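Long-range contacts in esterase (Pelagibacterium halotolerans, PDB 5DWD), which probably hydrolyses carboxylic esters, as expected of a carboxylesterase of the alpha/beta hydrolase superfamily: residues V44-G49 with F73-A78; Y89-L94 with F138-M143; G149-E154 with E170-E175; L183-D188 with D230-F235; D190-V195 with S220-A225. One frame throughout, in Å; residues are numbered along the deposited sequence.

Overall arrangement
The five contacts sample one alpha/beta hydrolase fold, from sheet to putative active site. Interaction 1 pairs two neighbouring parallel strands of the central sheet and touches interaction 2, where Trp91 NE1 lies 2.8 Å from His48 O. Interaction 2 also carries Ser139, whose OG is 2.7 Å from NE2 of His222 in interaction 5; with Asp190 this gives the geometry of a Ser-His-Asp triad. Leu94 and Met143 of interaction 2 and Val192 of interaction 5 line the pocket that holds a polyether molecule. Interaction 5 is nested within the chain loop closed by interaction 4, their centres about 13 Å apart. Interaction 3 lies farther off, its centre about 26 Å from that of interaction 5.

Interaction 1: V44-G49 with F73-A78; sequences VVLLHG and FVAPNA
A right-handed unit of the central sheet, the beta-alpha-beta crossover from strand 42-47 through helix 54-65 to strand 71-74, brings Val44-Leu46 beside Phe73-Ala75 as parallel neighbours. Val74 sits between two rungs of the ladder: its N donates to Val44 O at 2.9 Å, and its O accepts from Leu46 N at 2.8 Å. On one face of the pair Val44 and Phe73 lie side by side and point the same way, with Val44 CB 3.6 Å from Phe73 CD2 at an oblique approach to the ring. Beyond the ladder the backbones part, and a water fills the space between them, donating to Leu46 O and Pro76 O while accepting from His48 N. Farther on, the His48 ring takes over the pairing. Its CG lies between the backbone N and the carbonyl carbon (chi1 69°), which turns the ring toward the loop 75-78. There NE2 accepts from Ala78 N at 2.9 Å, the donor tilted 18° from the ring plane, while ND1 gives its proton to Gly49 O at 2.8 Å. Bonds at both nitrogens thus fix the ring's rotation and its tautomer. Leu46 and Phe73 pack against helix 54-65, Val45 and Val74 against helix 101-126, and strand 133-138 flanks strand 42-47 on its other edge.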
# COMPACT_ATOMS: atom_id res chain seq x y z
N VAL B 44 17.45 -5.16 0.33
CA VAL B 44 17.16 -5.14 -1.08
C VAL B 44 17.51 -6.53 -1.64
O VAL B 44 18.67 -6.94 -1.59
CB VAL B 44 17.92 -4.00 -1.75
CG1 VAL B 44 17.82 -4.15 -3.26
CG2 VAL B 44 17.32 -2.64 -1.35
N VAL B 45 16.47 -7.20 -2.24
CA VAL B 45 16.67 -8.48 -2.90
C VAL B 45 16.69 -8.18 -4.40
O VAL B 45 15.74 -7.58 -4.93
CB VAL B 45 15.53 -9.44 -2.57
CG1 VAL B 45 15.65 -10.72 -3.29
CG2 VAL B 45 15.51 -9.69 -1.04
N LEU B 46 17.72 -8.66 -5.05
CA LEU B 46 17.94 -8.40 -6.47
C LEU B 46 17.78 -9.67 -7.26
O LEU B 46 18.45 -10.61 -7.00
CB LEU B 46 19.39 -7.91 -6.69
CG LEU B 46 19.78 -6.67 -5.91
CD1 LEU B 46 21.26 -6.59 -5.64
CD2 LEU B 46 19.34 -5.42 -6.67
N LEU B 47 16.91 -9.65 -8.28
CA LEU B 47 16.54 -10.86 -9.05
C LEU B 47 17.05 -10.70 -10.49
O LEU B 47 16.56 -9.81 -11.25
CB LEU B 47 15.05 -11.10 -9.02
CG LEU B 47 14.36 -11.16 -7.64
CD1 LEU B 47 12.86 -11.43 -7.84
CD2 LEU B 47 15.01 -12.26 -6.81
N HIS B 48 17.96 -11.59 -10.85
CA HIS B 48 18.57 -11.57 -12.23
C HIS B 48 17.64 -12.04 -13.34
O HIS B 48 16.58 -12.66 -13.11
CB HIS B 48 19.88 -12.34 -12.24
CG HIS B 48 19.73 -13.80 -12.05
ND1 HIS B 48 19.25 -14.62 -13.06
CD2 HIS B 48 19.92 -14.61 -10.98
CE1 HIS B 48 19.23 -15.87 -12.65
NE2 HIS B 48 19.56 -15.89 -11.37
N GLY B 49 18.07 -11.75 -14.58
CA GLY B 49 17.33 -12.17 -15.76
C GLY B 49 17.70 -13.55 -16.24
O GLY B 49 18.61 -14.22 -15.74
N PHE B 73 22.09 -6.18 0.92
CA PHE B 73 21.73 -6.56 -0.48
C PHE B 73 21.93 -8.06 -0.65
O PHE B 73 22.97 -8.62 -0.31
CB PHE B 73 22.57 -5.78 -1.46
CG PHE B 73 22.37 -4.32 -1.39
CD1 PHE B 73 23.11 -3.51 -0.48
CD2 PHE B 73 21.46 -3.70 -2.25
CE1 PHE B 73 22.84 -2.11 -0.46
CE2 PHE B 73 21.21 -2.38 -2.17
CZ PHE B 73 21.89 -1.56 -1.28
N VAL B 74 20.99 -8.72 -1.33
CA VAL B 74 21.10 -10.15 -1.55
C VAL B 74 20.71 -10.38 -3.02
O VAL B 74 19.69 -9.80 -3.41
CB VAL B 74 20.14 -10.92 -0.66
CG1 VAL B 74 20.24 -12.40 -0.89
CG2 VAL B 74 20.47 -10.68 0.82
N ALA B 75 21.46 -11.23 -3.72
CA ALA B 75 21.12 -11.55 -5.15
C ALA B 75 21.15 -13.07 -5.34
O ALA B 75 22.20 -13.62 -5.67
CB ALA B 75 22.14 -10.93 -6.06
N PRO B 76 20.00 -13.75 -5.15
CA PRO B 76 19.99 -15.21 -5.31
C PRO B 76 20.14 -15.66 -6.71
O PRO B 76 19.64 -15.00 -7.66
CB PRO B 76 18.65 -15.62 -4.78
CG PRO B 76 17.82 -14.38 -4.89
CD PRO B 76 18.72 -13.23 -4.71
N ASN B 77 20.86 -16.76 -6.86
CA ASN B 77 20.80 -17.46 -8.15
C ASN B 77 19.42 -18.11 -8.30
O ASN B 77 18.93 -18.72 -7.35
CB ASN B 77 21.87 -18.50 -8.26
CG ASN B 77 23.25 -17.94 -8.19
OD1 ASN B 77 23.59 -16.92 -8.86
ND2 ASN B 77 24.13 -18.65 -7.47
N ALA B 78 18.81 -18.03 -9.49
CA ALA B 78 17.57 -18.69 -9.76
C ALA B 78 17.80 -20.22 -9.65
O ALA B 78 18.93 -20.68 -9.74
CB ALA B 78 17.09 -18.29 -11.14
O HOH W 1 19.59 -12.43 -8.67

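Interaction 2: Y89-L94 with F138-M143; sequences YEWFPL and FSQGAM
The amide of Gln140 bridges to the backbone of 89-94 through both its polar atoms. OE1 accepts from Trp91 N at 2.8 Å, with the donor about 40° above the carbonyl plane of the amide. NE2 makes a weak bond to Phe92 O at 3.2 Å. With its first two torsions anti (chi1 -170°, chi2 likewise extended), the glutamine chain reaches straight out from the helix, far enough for its amide to meet two successive residues of the loop. The same NE2 lies over one face of the Phe92 ring, offset toward the rim and 3.3 Å from CE1, the ring and amide planes being 39° apart. Gln140 follows Ser139 at the start of helix 140-149, in a strand-turn-helix consistent with the nucleophile elbow of alpha/beta hydrolases, so these bonds tie the loop to the residue next to the probable nucleophile. Along the chain of Gln140, CG makes an off-centre CH-pi contact with the Phe92 ring, 4.1 Å from its centroid. Trp91 presents an edge to OE1, with CB 3.5 Å from that oxygen, and its NE1 bonds to His48 O while standing 4.0 Å from Gly141 CA. Outermost, Leu94 CG packs 4.0 Å from Gln140 NE2, on a side chain that also lines the polyether pocket.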
# COMPACT_ATOMS: atom_id res chain seq x y z
N TYR B 89 21.62 -19.04 -14.99
CA TYR B 89 20.43 -19.59 -14.35
C TYR B 89 19.14 -19.04 -14.96
O TYR B 89 19.16 -17.96 -15.62
CB TYR B 89 20.46 -19.26 -12.84
CG TYR B 89 21.66 -19.86 -12.14
CD1 TYR B 89 21.73 -21.21 -11.81
CD2 TYR B 89 22.80 -19.06 -11.96
CE1 TYR B 89 22.87 -21.71 -11.17
CE2 TYR B 89 23.95 -19.55 -11.33
CZ TYR B 89 23.97 -20.89 -10.97
OH TYR B 89 25.07 -21.41 -10.40
N GLU B 90 18.03 -19.73 -14.73
CA GLU B 90 16.72 -19.29 -15.14
C GLU B 90 15.72 -19.45 -14.03
O GLU B 90 15.85 -20.43 -13.23
CB GLU B 90 16.22 -20.04 -16.42
CG GLU B 90 16.06 -21.56 -16.19
CD GLU B 90 15.75 -22.39 -17.41
OE1 GLU B 90 16.19 -22.01 -18.51
OE2 GLU B 90 15.03 -23.45 -17.22
N TRP B 91 14.78 -18.52 -13.90
CA TRP B 91 13.69 -18.69 -12.96
C TRP B 91 12.75 -19.77 -13.49
O TRP B 91 12.08 -20.48 -12.73
CB TRP B 91 12.95 -17.34 -12.69
CG TRP B 91 13.82 -16.37 -12.04
CD1 TRP B 91 14.58 -15.36 -12.64
CD2 TRP B 91 14.17 -16.36 -10.65
NE1 TRP B 91 15.34 -14.78 -11.67
CE2 TRP B 91 15.14 -15.36 -10.47
CE3 TRP B 91 13.76 -17.13 -9.55
CZ2 TRP B 91 15.71 -15.09 -9.23
CZ3 TRP B 91 14.34 -16.86 -8.30
CH2 TRP B 91 15.30 -15.85 -8.15
N PHE B 92 12.63 -19.81 -14.81
CA PHE B 92 11.77 -20.77 -15.51
C PHE B 92 12.22 -20.85 -16.95
O PHE B 92 12.89 -19.93 -17.44
CB PHE B 92 10.28 -20.45 -15.40
CG PHE B 92 9.90 -19.03 -15.80
CD1 PHE B 92 9.66 -18.69 -17.14
CD2 PHE B 92 9.72 -18.02 -14.85
CE1 PHE B 92 9.29 -17.41 -17.51
CE2 PHE B 92 9.35 -16.75 -15.22
CZ PHE B 92 9.09 -16.47 -16.56
N PRO B 93 11.90 -21.99 -17.63
CA PRO B 93 12.41 -22.19 -18.99
C PRO B 93 11.63 -21.40 -20.01
O PRO B 93 10.47 -20.98 -19.78
CB PRO B 93 12.23 -23.72 -19.23
CG PRO B 93 11.25 -24.13 -18.23
CD PRO B 93 11.32 -23.23 -17.05
N LEU B 94 12.36 -21.09 -21.09
CA LEU B 94 11.80 -20.40 -22.21
C LEU B 94 12.10 -21.16 -23.49
O LEU B 94 13.18 -21.77 -23.62
CB LEU B 94 12.40 -19.02 -22.35
CG LEU B 94 12.01 -17.99 -21.25
CD1 LEU B 94 12.82 -16.69 -21.48
CD2 LEU B 94 10.53 -17.76 -21.17
N PHE B 138 15.37 -7.59 -12.82
CA PHE B 138 15.61 -7.26 -14.21
C PHE B 138 15.08 -8.36 -15.11
O PHE B 138 15.38 -9.54 -14.88
CB PHE B 138 17.11 -7.07 -14.50
CG PHE B 138 17.43 -6.81 -15.95
CD1 PHE B 138 17.08 -5.64 -16.55
CD2 PHE B 138 18.10 -7.73 -16.71
CE1 PHE B 138 17.34 -5.40 -17.90
CE2 PHE B 138 18.41 -7.49 -18.05
CZ PHE B 138 17.99 -6.33 -18.66
N SER B 139 14.30 -7.95 -16.13
CA SER B 139 13.83 -8.87 -17.19
C SER B 139 12.99 -10.01 -16.57
O SER B 139 12.00 -9.72 -15.90
CB SER B 139 15.03 -9.30 -17.99
OG SER B 139 14.56 -9.88 -19.25
N GLN B 140 13.42 -11.26 -16.76
CA GLN B 140 12.67 -12.37 -16.13
C GLN B 140 12.58 -12.18 -14.59
O GLN B 140 11.59 -12.48 -13.98
CB GLN B 140 13.36 -13.73 -16.44
CG GLN B 140 12.44 -14.89 -16.01
CD GLN B 140 13.03 -16.26 -16.43
OE1 GLN B 140 14.04 -16.68 -15.90
NE2 GLN B 140 12.53 -16.80 -17.51
N GLY B 141 13.65 -11.60 -13.99
CA GLY B 141 13.59 -11.31 -12.57
C GLY B 141 12.61 -10.26 -12.21
O GLY B 141 12.08 -10.26 -11.10
N ALA B 142 12.40 -9.27 -13.10
CA ALA B 142 11.38 -8.27 -12.90
C ALA B 142 9.99 -8.87 -12.96
O ALA B 142 9.09 -8.51 -12.20
CB ALA B 142 11.56 -7.13 -13.93
N MET B 143 9.80 -9.82 -13.86
CA MET B 143 8.52 -10.52 -14.01
C MET B 143 8.24 -11.26 -12.70
O MET B 143 7.11 -11.19 -12.20
CB MET B 143 8.58 -11.45 -15.19
CG MET B 143 8.65 -10.75 -16.53
SD MET B 143 8.90 -11.96 -17.86
CE MET B 143 9.72 -10.94 -19.06

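Interaction 3: G149-E154 with E170-E175; sequences GLRLPE and EKLEAE
Charge pairing between Arg151 and Glu175 dominates here. The guanidinium grips its partner side-on, with two of its nitrogens directed at a single oxygen: NE reaches Glu175 OE1 at 2.8 Å and NH2 reaches the same OE1 at 2.9 Å. That oxygen lies in the guanidinium plane, yet the carboxylate stands almost perpendicular to it, the planes 88° apart. NE meets the anti lone pair of OE1, whereas NH2 comes from above the carboxylate plane. Arg151 is extended from CG to NE, which carries its head across to the helix; NH1 turns back to Tyr147 O, and the ring of Tyr147 makes a cation-pi contact with the group.

The turn involved, a type I beta turn from Gly149 to Leu152, leads out of helix 140-149 toward strand 158-162, and the contact ties it to helix 169-175, which comes after that strand.

Carbon contacts flank the ion pair. Leu172 CD1 makes an apolar contact with Leu150 CB at 4.0 Å and also stands 3.9 Å from Arg151 NH1. The aliphatic part of Lys171 crosses the arginine at about a right angle, CD standing 3.8 Å from Arg151 NH2. Its ammonium leads away to a salt bridge with Glu109, leaving the like charges of Lys171 NZ and Arg151 NH2 6.3 Å apart.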
# COMPACT_ATOMS: atom_id res chain seq x y z
N GLY B 149 5.91 -10.67 -5.65
CA GLY B 149 5.81 -9.55 -4.74
C GLY B 149 4.37 -9.16 -4.42
O GLY B 149 4.05 -8.85 -3.32
N LEU B 150 3.54 -9.17 -5.44
CA LEU B 150 2.14 -8.71 -5.33
C LEU B 150 1.27 -9.79 -4.74
O LEU B 150 0.16 -9.47 -4.34
CB LEU B 150 1.57 -8.21 -6.67
CG LEU B 150 2.32 -6.97 -7.16
CD1 LEU B 150 1.77 -6.58 -8.53
CD2 LEU B 150 2.25 -5.77 -6.20
N ARG B 151 1.80 -10.98 -4.60
CA ARG B 151 1.03 -12.11 -3.96
C ARG B 151 1.43 -12.31 -2.49
O ARG B 151 0.87 -13.20 -1.83
CB ARG B 151 1.22 -13.36 -4.77
CG ARG B 151 0.44 -13.38 -6.07
CD ARG B 151 0.75 -14.63 -6.94
NE ARG B 151 -0.12 -14.69 -8.10
CZ ARG B 151 -0.04 -13.93 -9.18
NH1 ARG B 151 0.93 -12.98 -9.31
NH2 ARG B 151 -0.93 -14.10 -10.17
N LEU B 152 2.38 -11.55 -1.97
CA LEU B 152 2.74 -11.62 -0.55
C LEU B 152 1.61 -11.07 0.32
O LEU B 152 1.06 -10.05 0.05
CB LEU B 152 3.99 -10.79 -0.28
CG LEU B 152 5.26 -11.36 -0.87
CD1 LEU B 152 6.36 -10.34 -0.79
CD2 LEU B 152 5.65 -12.61 -0.11
N PRO B 153 1.29 -11.78 1.43
CA PRO B 153 0.18 -11.36 2.28
C PRO B 153 0.49 -10.10 3.09
O PRO B 153 -0.42 -9.36 3.46
CB PRO B 153 -0.01 -12.61 3.19
CG PRO B 153 1.35 -13.21 3.30
CD PRO B 153 1.93 -13.03 1.90
N GLU B 154 1.75 -9.79 3.35
CA GLU B 154 2.11 -8.52 3.98
C GLU B 154 2.97 -7.73 2.98
O GLU B 154 3.86 -8.36 2.38
CB GLU B 154 2.85 -8.76 5.27
CG GLU B 154 1.90 -9.12 6.39
CD GLU B 154 2.43 -10.25 7.24
OE1 GLU B 154 1.74 -11.31 7.30
OE2 GLU B 154 3.54 -10.06 7.80
N GLU B 170 -4.89 -11.19 -15.81
CA GLU B 170 -6.20 -11.70 -15.26
C GLU B 170 -6.08 -12.53 -13.94
O GLU B 170 -6.87 -12.34 -12.99
CB GLU B 170 -7.00 -12.47 -16.36
N LYS B 171 -5.09 -13.37 -13.81
CA LYS B 171 -4.85 -14.07 -12.57
C LYS B 171 -4.53 -13.07 -11.44
O LYS B 171 -4.94 -13.27 -10.29
CB LYS B 171 -3.72 -15.09 -12.76
CG LYS B 171 -3.87 -16.32 -11.91
CD LYS B 171 -2.59 -17.15 -11.81
CE LYS B 171 -2.41 -17.99 -13.04
NZ LYS B 171 -3.14 -19.29 -12.98
N LEU B 172 -3.81 -11.99 -11.79
CA LEU B 172 -3.34 -11.03 -10.75
C LEU B 172 -4.52 -10.31 -10.09
O LEU B 172 -4.59 -10.10 -8.88
CB LEU B 172 -2.43 -9.96 -11.38
CG LEU B 172 -1.85 -8.96 -10.41
CD1 LEU B 172 -0.99 -9.62 -9.33
CD2 LEU B 172 -1.05 -7.90 -11.21
N GLU B 173 -5.45 -9.91 -10.91
CA GLU B 173 -6.73 -9.37 -10.40
C GLU B 173 -7.36 -10.18 -9.23
O GLU B 173 -7.75 -9.62 -8.23
CB GLU B 173 -7.71 -9.26 -11.59
CG GLU B 173 -8.61 -8.02 -11.49
CD GLU B 173 -9.53 -7.85 -12.69
OE1 GLU B 173 -9.35 -8.56 -13.70
OE2 GLU B 173 -10.44 -6.99 -12.61
N ALA B 174 -7.36 -11.51 -9.35
CA ALA B 174 -7.94 -12.40 -8.39
C ALA B 174 -6.99 -12.77 -7.28
O ALA B 174 -7.43 -13.17 -6.22
CB ALA B 174 -8.41 -13.68 -9.09
N GLU B 175 -5.69 -12.63 -7.50
CA GLU B 175 -4.71 -13.17 -6.56
C GLU B 175 -3.90 -12.12 -5.82
O GLU B 175 -3.18 -12.48 -4.90
CB GLU B 175 -3.76 -14.11 -7.29
CG GLU B 175 -4.49 -15.33 -7.85
CD GLU B 175 -3.63 -16.38 -8.53
OE1 GLU B 175 -2.41 -16.21 -8.74
OE2 GLU B 175 -4.23 -17.41 -8.93

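Interaction 4: L183-D188 with D230-F235; sequences LLIHGD and DTATAF
Leu183 meets the helix at both ends of its side chain, first through CB, which sits over one face of the Phe235 ring. That carbon lies 4.1 Å from the ring centroid and 13° off the ring normal, a CH-pi contact. Its nearest ring atom is Phe235 CE2, at 4.0 Å. From CB the chain runs on with CG anti to the backbone N (chi1 173°), which sends the branch toward the helix backbone while the phenylalanine comes down past it in the opposite direction. The methyl CD2 does the touching at the tip: it is 3.6 Å from Phe235 CB, at the root of the aromatic side chain, and 4.0 Å from Ala232 CA, about one turn earlier. It also approaches Thr231, whose CG2 is 4.2 Å away. Two residues along the strand, Ile185 extends the same apolar surface, setting CD1 3.9 Å from Ala232 CB. Replacing Phe235 by an alanine would probably strip Leu183 CB of its aromatic cover and open a gap beside the strand, where the Phe235 side chain also touches Ala158, Pro181 and Arg213. The axes of strand 183-187 and helix 230-235 pass 9.7 Å apart at 169°, so the two run nearly antiparallel. Phe162 of strand 158-162 reaches both Ile185 and Ala232, and Trp64 of helix 54-65 meets the alanine as well. This is the layered packing of an alpha/beta hydrolase, with the C-terminal helix laid against one face of the mostly parallel central sheet.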
# COMPACT_ATOMS: atom_id res chain seq x y z
N LEU B 183 7.71 0.78 -8.91
CA LEU B 183 8.34 1.57 -9.95
C LEU B 183 8.74 0.68 -11.12
O LEU B 183 9.50 -0.30 -10.95
CB LEU B 183 9.60 2.20 -9.40
CG LEU B 183 10.56 2.97 -10.30
CD1 LEU B 183 9.81 4.02 -11.09
CD2 LEU B 183 11.76 3.51 -9.59
N LEU B 184 8.22 0.99 -12.31
CA LEU B 184 8.58 0.31 -13.54
C LEU B 184 9.54 1.17 -14.32
O LEU B 184 9.30 2.38 -14.42
CB LEU B 184 7.34 0.11 -14.41
CG LEU B 184 6.13 -0.57 -13.72
CD1 LEU B 184 4.87 -0.41 -14.58
CD2 LEU B 184 6.37 -2.03 -13.39
N ILE B 185 10.61 0.54 -14.84
CA ILE B 185 11.61 1.24 -15.60
C ILE B 185 11.89 0.42 -16.81
O ILE B 185 12.16 -0.79 -16.69
CB ILE B 185 12.92 1.36 -14.78
CG1 ILE B 185 12.63 2.26 -13.57
CG2 ILE B 185 14.05 1.91 -15.65
CD1 ILE B 185 13.74 2.38 -12.64
N HIS B 186 11.88 1.05 -18.02
CA HIS B 186 11.96 0.24 -19.23
C HIS B 186 12.55 1.08 -20.37
O HIS B 186 12.17 2.19 -20.48
CB HIS B 186 10.52 -0.28 -19.57
CG HIS B 186 10.47 -1.57 -20.33
ND1 HIS B 186 9.67 -2.59 -19.91
CD2 HIS B 186 11.18 -2.06 -21.38
CE1 HIS B 186 9.80 -3.62 -20.71
NE2 HIS B 186 10.73 -3.36 -21.60
N GLY B 187 13.41 0.49 -21.17
CA GLY B 187 13.99 1.16 -22.37
C GLY B 187 13.11 1.10 -23.57
O GLY B 187 12.49 0.09 -23.87
N ASP B 188 12.97 2.24 -24.27
CA ASP B 188 12.05 2.19 -25.41
C ASP B 188 12.53 1.56 -26.65
O ASP B 188 11.70 1.24 -27.46
CB ASP B 188 11.47 3.54 -25.78
CG ASP B 188 12.47 4.53 -26.06
OD1 ASP B 188 13.65 4.24 -26.22
OD2 ASP B 188 12.00 5.70 -26.18
N ASP B 230 19.55 6.14 -12.14
CA ASP B 230 19.25 7.34 -11.37
C ASP B 230 17.80 7.48 -10.88
O ASP B 230 17.59 7.85 -9.69
CB ASP B 230 19.65 8.57 -12.19
CG ASP B 230 21.22 8.60 -12.48
OD1 ASP B 230 22.01 7.87 -11.83
OD2 ASP B 230 21.60 9.39 -13.34
N THR B 231 16.82 7.16 -11.72
CA THR B 231 15.40 7.15 -11.34
C THR B 231 15.20 6.17 -10.12
O THR B 231 14.54 6.54 -9.15
CB THR B 231 14.50 6.81 -12.51
OG1 THR B 231 14.64 7.85 -13.52
CG2 THR B 231 13.08 6.67 -12.08
N ALA B 232 15.75 4.97 -10.23
CA ALA B 232 15.67 3.97 -9.16
C ALA B 232 16.33 4.41 -7.86
O ALA B 232 15.78 4.25 -6.81
CB ALA B 232 16.22 2.59 -9.59
N THR B 233 17.47 5.05 -7.97
CA THR B 233 18.21 5.53 -6.80
C THR B 233 17.41 6.61 -6.08
O THR B 233 17.24 6.59 -4.87
CB THR B 233 19.63 6.06 -7.18
OG1 THR B 233 20.37 5.07 -7.86
CG2 THR B 233 20.40 6.47 -5.93
N ALA B 234 16.85 7.53 -6.83
CA ALA B 234 16.00 8.53 -6.23
C ALA B 234 14.77 7.97 -5.57
O ALA B 234 14.34 8.48 -4.55
CB ALA B 234 15.68 9.60 -7.24
N PHE B 235 14.15 6.93 -6.17
CA PHE B 235 13.03 6.28 -5.56
C PHE B 235 13.44 5.59 -4.26
O PHE B 235 12.72 5.68 -3.28
CB PHE B 235 12.43 5.29 -6.56
CG PHE B 235 11.21 4.53 -6.07
CD1 PHE B 235 9.98 5.14 -5.92
CD2 PHE B 235 11.27 3.15 -5.81
CE1 PHE B 235 8.85 4.38 -5.56
CE2 PHE B 235 10.14 2.42 -5.47
CZ PHE B 235 8.95 3.04 -5.31

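Interaction 5: D190-V195 with S220-A225; sequences DDVVPV and SGHTIA
Two anti torsions bring Asp190 and His222 together: each CG lies opposite its own backbone N (chi1 -167° for the aspartate, -163° for the histidine), a placement that turns the carboxylate to the ND1 edge of the imidazole. His222 ND1 donates to Asp190 OD2 at 2.8 Å, nearly straight at 169°. The oxygen lies in the ring plane, and the nitrogen comes in on its syn side, slightly out of the carboxylate plane. Backbone donors hold the other oxygen, OD1: Val192 N at 2.8 Å, closing an Asx turn, and Val193 N at 2.9 Å, from above the carboxylate plane. A water donates to OD2 at 2.7 Å and also to Gly221 O, linking the loops a second time. Val192 covers one face of the imidazole, its CB 3.9 Å from the ring centroid in a CH-pi contact, while Val193 CG2 packs 3.6 Å from His222 CE1. An asparagine in place of Asp190 would probably leave ND1 without its carboxylate acceptor and, by setting an amide NH2 where one oxygen stands, disturb either the histidine bond or the grip on the Val192-Val193 backbone. His222 NE2 is hydrogen-bonded to Ser139 OG, and Phe138 meets the same ring. With the ring anchored at both nitrogens, the chain of groups is consistent with the charge relay of a Ser-His-Asp triad, in which the carboxylate orients the imidazole toward the serine.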
# COMPACT_ATOMS: atom_id res chain seq x y z
N ASP B 190 13.91 -1.44 -26.52
CA ASP B 190 14.07 -2.83 -26.17
C ASP B 190 13.36 -3.75 -27.11
O ASP B 190 12.15 -3.63 -27.22
CB ASP B 190 13.48 -2.97 -24.76
CG ASP B 190 13.83 -4.28 -24.08
OD1 ASP B 190 14.02 -5.31 -24.73
OD2 ASP B 190 13.87 -4.25 -22.82
N ASP B 191 14.08 -4.64 -27.78
CA ASP B 191 13.46 -5.61 -28.68
C ASP B 191 13.41 -6.99 -28.10
O ASP B 191 12.99 -7.93 -28.75
CB ASP B 191 14.24 -5.66 -30.00
CG ASP B 191 13.81 -4.60 -30.95
OD1 ASP B 191 12.60 -4.23 -30.99
OD2 ASP B 191 14.70 -4.17 -31.72
N VAL B 192 13.84 -7.14 -26.85
CA VAL B 192 13.84 -8.41 -26.20
C VAL B 192 12.57 -8.59 -25.39
O VAL B 192 11.86 -9.58 -25.56
CB VAL B 192 15.09 -8.53 -25.28
CG1 VAL B 192 15.10 -9.86 -24.56
CG2 VAL B 192 16.36 -8.37 -26.15
N VAL B 193 12.29 -7.64 -24.51
CA VAL B 193 11.00 -7.49 -23.86
C VAL B 193 10.57 -6.10 -24.25
O VAL B 193 11.01 -5.09 -23.73
CB VAL B 193 11.11 -7.53 -22.33
CG1 VAL B 193 9.74 -7.27 -21.73
CG2 VAL B 193 11.67 -8.87 -21.89
N PRO B 194 9.67 -5.97 -25.25
CA PRO B 194 9.35 -4.65 -25.71
C PRO B 194 8.59 -3.81 -24.66
O PRO B 194 7.99 -4.35 -23.73
CB PRO B 194 8.45 -4.89 -26.94
CG PRO B 194 8.93 -6.25 -27.45
CD PRO B 194 9.25 -7.06 -26.17
N VAL B 195 8.83 -2.52 -24.73
CA VAL B 195 8.42 -1.48 -23.79
C VAL B 195 6.93 -1.49 -23.47
O VAL B 195 6.48 -1.09 -22.37
CB VAL B 195 8.95 -0.08 -24.20
CG1 VAL B 195 8.18 0.47 -25.41
CG2 VAL B 195 8.92 0.88 -23.04
N SER B 220 17.33 3.52 -25.10
CA SER B 220 18.03 2.42 -24.53
C SER B 220 17.27 1.08 -24.77
O SER B 220 16.04 1.10 -24.85
CB SER B 220 18.18 2.73 -23.03
OG SER B 220 18.72 1.62 -22.31
N GLY B 221 18.03 -0.04 -24.85
CA GLY B 221 17.44 -1.34 -25.13
C GLY B 221 17.33 -2.13 -23.82
O GLY B 221 16.90 -1.60 -22.78
N HIS B 222 17.64 -3.41 -23.93
CA HIS B 222 17.39 -4.41 -22.86
C HIS B 222 18.57 -4.37 -21.91
O HIS B 222 19.47 -5.22 -21.90
CB HIS B 222 17.10 -5.80 -23.41
CG HIS B 222 16.45 -6.74 -22.44
ND1 HIS B 222 15.20 -6.50 -21.95
CD2 HIS B 222 16.88 -7.91 -21.84
CE1 HIS B 222 14.87 -7.46 -21.10
NE2 HIS B 222 15.85 -8.33 -21.04
N THR B 223 18.53 -3.35 -21.09
CA THR B 223 19.56 -3.08 -20.07
C THR B 223 19.02 -2.09 -19.04
O THR B 223 17.86 -1.69 -19.14
CB THR B 223 20.82 -2.54 -20.73
OG1 THR B 223 21.88 -2.51 -19.81
CG2 THR B 223 20.57 -1.16 -21.32
N ILE B 224 19.83 -1.72 -18.06
CA ILE B 224 19.53 -0.62 -17.16
C ILE B 224 20.39 0.59 -17.59
O ILE B 224 21.66 0.48 -17.53
CB ILE B 224 19.82 -1.00 -15.69
CG1 ILE B 224 19.00 -2.23 -15.30
CG2 ILE B 224 19.56 0.17 -14.79
CD1 ILE B 224 19.11 -2.70 -13.86
N ALA B 225 19.72 1.58 -18.12
CA ALA B 225 20.32 2.84 -18.66
C ALA B 225 20.72 3.66 -17.43
O ALA B 225 20.14 3.54 -16.35
CB ALA B 225 19.38 3.59 -19.55
O HOH W 2 14.59 -2.15 -21.28